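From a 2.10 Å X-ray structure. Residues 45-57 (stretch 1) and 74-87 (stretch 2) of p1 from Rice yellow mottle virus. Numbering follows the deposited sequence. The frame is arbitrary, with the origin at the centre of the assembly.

Stretch 1 45-57: SLRADFNPEKVGW
Stretch 2, residues 74-87: SEQVKYFTNIPPVH

The most unusual feature is Gly 56, buried where no side chain would fit: an ideal CB there would lie 2.2 Å from Phe 80 O, a clash, and 3.3 Å from Ile 83 CD1. The glycine (phi/psi -110/161) instead lets the backbones close in, with Gly 56 CA 3.1 Å from Phe 80 O in a CA-H...O contact. Gly 56 N also lies 3.0 Å from Phe 80 O, but the angle is poor; its hydrogen bond goes to Val 77 O (2.9 Å, 165°), and Val 77 N returns one to Gly 56 O (2.7 Å).

This antiparallel pair sets the register of strands 54-57 and 74-77, whose N-to-C directions differ by 162°. Non-hydrogen-bonded pairs flank it: Val 55 with Lys 78 (CA-CA 4.4 Å) and Trp 57 with Gln 76 (CA-CA 4.6 Å). Trp 57 (chi1 m, chi2 104°) receives Gln 76 CG over one face, 3.7 Å from the centroid of its six-membered ring and 20° off the normal.

Both chains then turn corners, through a type I turn from Asn 51 to Lys 54 and a type II turn from Val 77 to Phe 80. Tyr 79, at phi/psi 68/13, links both sides of the first turn: its N donates to Lys 54 O (2.8 Å), and its O accepts from Asn 51 N (2.9 Å).

Beyond the corners, Asp 49 and Thr 81 form another antiparallel hydrogen-bonded pair, N to O 3.1 Å from Asp 49 and 3.0 Å from Thr 81. Asp 49 OD2 (chi1 m) also accepts from Asn 82 ND2 at 2.7 Å. Phe 50 (chi1 t) points its edge at the face of Phe 80 (chi1 m), centroids 5.9 Å apart and planes at 77°. Farther along, Leu 46 CD1 (m, t) packs 3.9 Å from both Ile 83 CG2 and Val 86 CG2.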

# COMPACT_ATOMS: atom_id res chain seq x y z
N SER A 45 -6.15 17.07 -0.50
CA SER A 45 -7.53 17.49 -0.50
C SER A 45 -7.92 17.78 -1.96
O SER A 45 -7.28 18.59 -2.62
CB SER A 45 -7.65 18.72 0.36
OG SER A 45 -9.00 19.11 0.46
N LEU A 46 -8.92 17.06 -2.47
CA LEU A 46 -9.22 17.02 -3.90
C LEU A 46 -10.68 17.35 -4.17
O LEU A 46 -11.54 17.18 -3.28
CB LEU A 46 -9.00 15.64 -4.46
CG LEU A 46 -7.65 14.93 -4.23
CD1 LEU A 46 -7.78 13.51 -4.70
CD2 LEU A 46 -6.48 15.63 -4.93
N ARG A 47 -10.96 17.76 -5.41
CA ARG A 47 -12.30 18.03 -5.87
C ARG A 47 -12.56 17.07 -6.98
O ARG A 47 -11.75 16.95 -7.90
CB ARG A 47 -12.43 19.46 -6.43
CG ARG A 47 -12.36 20.53 -5.39
CD ARG A 47 -13.73 20.81 -4.82
NE ARG A 47 -13.60 21.65 -3.64
CZ ARG A 47 -14.58 21.89 -2.77
NH1 ARG A 47 -15.79 21.36 -2.92
NH2 ARG A 47 -14.33 22.67 -1.73
N ALA A 48 -13.68 16.38 -6.90
CA ALA A 48 -14.09 15.48 -7.95
C ALA A 48 -15.59 15.56 -8.16
O ALA A 48 -16.31 16.21 -7.38
CB ALA A 48 -13.71 14.05 -7.58
N ASP A 49 -16.07 14.85 -9.17
CA ASP A 49 -17.47 14.92 -9.57
C ASP A 49 -18.35 13.94 -8.81
O ASP A 49 -18.25 12.73 -9.02
CB ASP A 49 -17.63 14.59 -11.05
CG ASP A 49 -17.12 15.70 -11.96
OD1 ASP A 49 -17.23 16.91 -11.62
OD2 ASP A 49 -16.59 15.32 -13.03
N PHE A 50 -19.23 14.48 -7.97
CA PHE A 50 -20.19 13.64 -7.28
C PHE A 50 -21.08 12.97 -8.32
O PHE A 50 -21.51 13.59 -9.28
CB PHE A 50 -21.02 14.43 -6.28
CG PHE A 50 -22.13 13.61 -5.67
CD1 PHE A 50 -21.86 12.72 -4.63
CD2 PHE A 50 -23.44 13.71 -6.14
CE1 PHE A 50 -22.85 11.93 -4.08
CE2 PHE A 50 -24.44 12.93 -5.58
CZ PHE A 50 -24.14 12.04 -4.55
N ASN A 51 -21.34 11.70 -8.15
CA ASN A 51 -22.24 11.01 -9.01
C ASN A 51 -22.89 9.88 -8.24
O ASN A 51 -22.18 9.02 -7.72
CB ASN A 51 -21.50 10.44 -10.19
CG ASN A 51 -22.43 9.77 -11.17
OD1 ASN A 51 -23.23 8.92 -10.82
ND2 ASN A 51 -22.32 10.17 -12.41
N PRO A 52 -24.24 9.84 -8.19
CA PRO A 52 -24.90 8.92 -7.25
C PRO A 52 -24.87 7.47 -7.60
O PRO A 52 -25.20 6.67 -6.76
CB PRO A 52 -26.36 9.41 -7.23
CG PRO A 52 -26.51 10.26 -8.44
CD PRO A 52 -25.16 10.87 -8.69
N GLU A 53 -24.48 7.13 -8.82
CA GLU A 53 -24.46 5.75 -9.30
C GLU A 53 -23.08 5.19 -9.64
O GLU A 53 -23.01 4.05 -10.09
CB GLU A 53 -25.23 5.61 -10.62
CG GLU A 53 -26.64 6.11 -10.59
CD GLU A 53 -27.41 5.66 -9.38
OE1 GLU A 53 -27.30 4.47 -8.95
OE2 GLU A 53 -28.12 6.54 -8.88
N LYS A 54 -22.01 5.95 -9.45
CA LYS A 54 -20.65 5.48 -9.80
C LYS A 54 -19.76 5.21 -8.58
O LYS A 54 -20.03 5.66 -7.45
CB LYS A 54 -19.97 6.53 -10.67
CG LYS A 54 -20.85 7.05 -11.78
CD LYS A 54 -21.01 6.03 -12.90
CE LYS A 54 -19.70 5.85 -13.62
NZ LYS A 54 -19.90 5.16 -14.91
N VAL A 55 -18.71 4.46 -8.85
CA VAL A 55 -17.63 4.24 -7.94
C VAL A 55 -16.41 4.66 -8.74
O VAL A 55 -16.27 4.24 -9.88
CB VAL A 55 -17.53 2.76 -7.60
CG1 VAL A 55 -16.29 2.47 -6.76
CG2 VAL A 55 -18.78 2.31 -6.86
N GLY A 56 -15.58 5.53 -8.17
CA GLY A 56 -14.34 5.97 -8.85
C GLY A 56 -13.10 5.43 -8.17
O GLY A 56 -13.14 5.01 -7.00
N TRP A 57 -11.99 5.42 -8.91
CA TRP A 57 -10.68 5.14 -8.34
C TRP A 57 -9.94 6.44 -8.06
O TRP A 57 -10.00 7.41 -8.83
CB TRP A 57 -9.83 4.35 -9.31
CG TRP A 57 -10.21 2.92 -9.50
CD1 TRP A 57 -10.87 2.39 -10.58
CD2 TRP A 57 -9.89 1.82 -8.63
NE1 TRP A 57 -10.98 1.01 -10.43
CE2 TRP A 57 -10.38 0.64 -9.25
CE3 TRP A 57 -9.24 1.71 -7.39
CZ2 TRP A 57 -10.25 -0.63 -8.67
CZ3 TRP A 57 -9.10 0.44 -6.81
CH2 TRP A 57 -9.61 -0.71 -7.45
N SER A 74 -3.86 2.50 -5.20
CA SER A 74 -5.14 3.05 -5.51
C SER A 74 -6.22 2.46 -4.55
O SER A 74 -5.99 1.47 -3.82
CB SER A 74 -5.42 2.74 -6.95
OG SER A 74 -5.53 1.33 -7.03
N GLU A 75 -7.33 3.18 -4.49
CA GLU A 75 -8.47 2.83 -3.67
C GLU A 75 -9.79 3.26 -4.37
O GLU A 75 -9.87 4.30 -5.06
CB GLU A 75 -8.32 3.46 -2.28
CG GLU A 75 -9.46 3.20 -1.27
CD GLU A 75 -9.65 1.72 -0.92
OE1 GLU A 75 -10.00 0.90 -1.78
OE2 GLU A 75 -9.41 1.39 0.24
N GLN A 76 -10.82 2.45 -4.20
CA GLN A 76 -12.20 2.79 -4.69
C GLN A 76 -12.90 3.75 -3.77
O GLN A 76 -12.74 3.65 -2.58
CB GLN A 76 -13.06 1.54 -4.79
CG GLN A 76 -12.33 0.38 -5.41
CD GLN A 76 -13.28 -0.71 -5.81
OE1 GLN A 76 -13.24 -1.82 -5.25
NE2 GLN A 76 -14.14 -0.42 -6.78
N VAL A 77 -13.66 4.68 -4.35
CA VAL A 77 -14.36 5.74 -3.64
C VAL A 77 -15.76 5.84 -4.22
O VAL A 77 -15.95 6.21 -5.38
CB VAL A 77 -13.76 7.13 -3.82
CG1 VAL A 77 -14.50 8.12 -2.93
CG2 VAL A 77 -12.29 7.15 -3.46
N LYS A 78 -16.74 5.49 -3.39
CA LYS A 78 -18.13 5.49 -3.78
C LYS A 78 -18.62 6.88 -4.06
O LYS A 78 -18.35 7.79 -3.30
CB LYS A 78 -18.97 4.91 -2.65
CG LYS A 78 -18.80 3.43 -2.50
CD LYS A 78 -19.70 2.90 -1.42
CE LYS A 78 -19.66 1.39 -1.44
NZ LYS A 78 -20.34 0.84 -0.24
N TYR A 79 -19.37 7.01 -5.14
CA TYR A 79 -20.08 8.24 -5.55
C TYR A 79 -19.26 9.42 -5.98
O TYR A 79 -19.77 10.56 -6.00
CB TYR A 79 -21.06 8.71 -4.45
CG TYR A 79 -21.72 7.58 -3.70
CD1 TYR A 79 -22.46 6.58 -4.35
CD2 TYR A 79 -21.54 7.48 -2.33
CE1 TYR A 79 -23.03 5.53 -3.61
CE2 TYR A 79 -22.10 6.47 -1.60
CZ TYR A 79 -22.83 5.50 -2.23
OH TYR A 79 -23.31 4.52 -1.39
N PHE A 80 -17.98 9.21 -6.24
CA PHE A 80 -17.16 10.26 -6.79
C PHE A 80 -16.44 9.67 -8.00
O PHE A 80 -16.04 8.48 -8.01
CB PHE A 80 -16.18 10.84 -5.79
CG PHE A 80 -16.78 11.80 -4.85
CD1 PHE A 80 -17.03 13.08 -5.24
CD2 PHE A 80 -17.12 11.42 -3.57
CE1 PHE A 80 -17.59 14.00 -4.37
CE2 PHE A 80 -17.69 12.32 -2.69
CZ PHE A 80 -17.92 13.61 -3.08
N THR A 81 -16.29 10.50 -9.01
CA THR A 81 -15.76 10.04 -10.26
C THR A 81 -14.83 11.13 -10.86
O THR A 81 -14.82 12.29 -10.40
CB THR A 81 -16.95 9.58 -11.13
OG1 THR A 81 -16.50 8.58 -12.03
CG2 THR A 81 -17.61 10.74 -11.88
N ASN A 82 -14.03 10.77 -11.87
CA ASN A 82 -13.02 11.73 -12.40
C ASN A 82 -12.15 12.31 -11.31
O ASN A 82 -11.92 13.52 -11.25
CB ASN A 82 -13.65 12.89 -13.14
CG ASN A 82 -14.57 12.43 -14.25
OD1 ASN A 82 -14.26 11.47 -14.97
ND2 ASN A 82 -15.73 13.08 -14.37
N ILE A 83 -11.68 11.45 -10.42
CA ILE A 83 -10.93 11.92 -9.29
C ILE A 83 -9.51 12.29 -9.80
O ILE A 83 -8.85 11.46 -10.42
CB ILE A 83 -10.87 10.85 -8.19
CG1 ILE A 83 -12.31 10.42 -7.76
CG2 ILE A 83 -10.11 11.40 -6.98
CD1 ILE A 83 -12.37 9.23 -6.81
N PRO A 84 -9.04 13.51 -9.54
CA PRO A 84 -7.70 13.82 -10.07
C PRO A 84 -6.63 12.82 -9.53
O PRO A 84 -6.63 12.48 -8.35
CB PRO A 84 -7.42 15.24 -9.56
CG PRO A 84 -8.77 15.81 -9.16
CD PRO A 84 -9.61 14.62 -8.76
N PRO A 85 -5.75 12.33 -10.42
CA PRO A 85 -4.58 11.52 -10.03
C PRO A 85 -3.71 12.30 -9.05
O PRO A 85 -3.56 13.49 -9.20
CB PRO A 85 -3.81 11.35 -11.34
CG PRO A 85 -4.74 11.76 -12.43
CD PRO A 85 -5.67 12.76 -11.83
N VAL A 86 -3.21 11.67 -8.00
CA VAL A 86 -2.32 12.34 -7.04
C VAL A 86 -0.91 11.86 -7.33
O VAL A 86 -0.67 10.66 -7.47
CB VAL A 86 -2.67 11.97 -5.60
CG1 VAL A 86 -1.73 12.69 -4.61
CG2 VAL A 86 -4.14 12.29 -5.33
N HIS A 87 0.01 12.80 -7.42
CA HIS A 87 1.41 12.53 -7.78
C HIS A 87 2.30 13.14 -6.77
O HIS A 87 2.22 14.33 -6.54
CB HIS A 87 1.74 13.17 -9.12
CG HIS A 87 1.10 12.49 -10.26
ND1 HIS A 87 1.36 11.17 -10.55
CD2 HIS A 87 0.20 12.91 -11.17
CE1 HIS A 87 0.64 10.80 -11.60
NE2 HIS A 87 -0.06 11.85 -12.00
O HOH W 1 -11.97 8.87 -10.54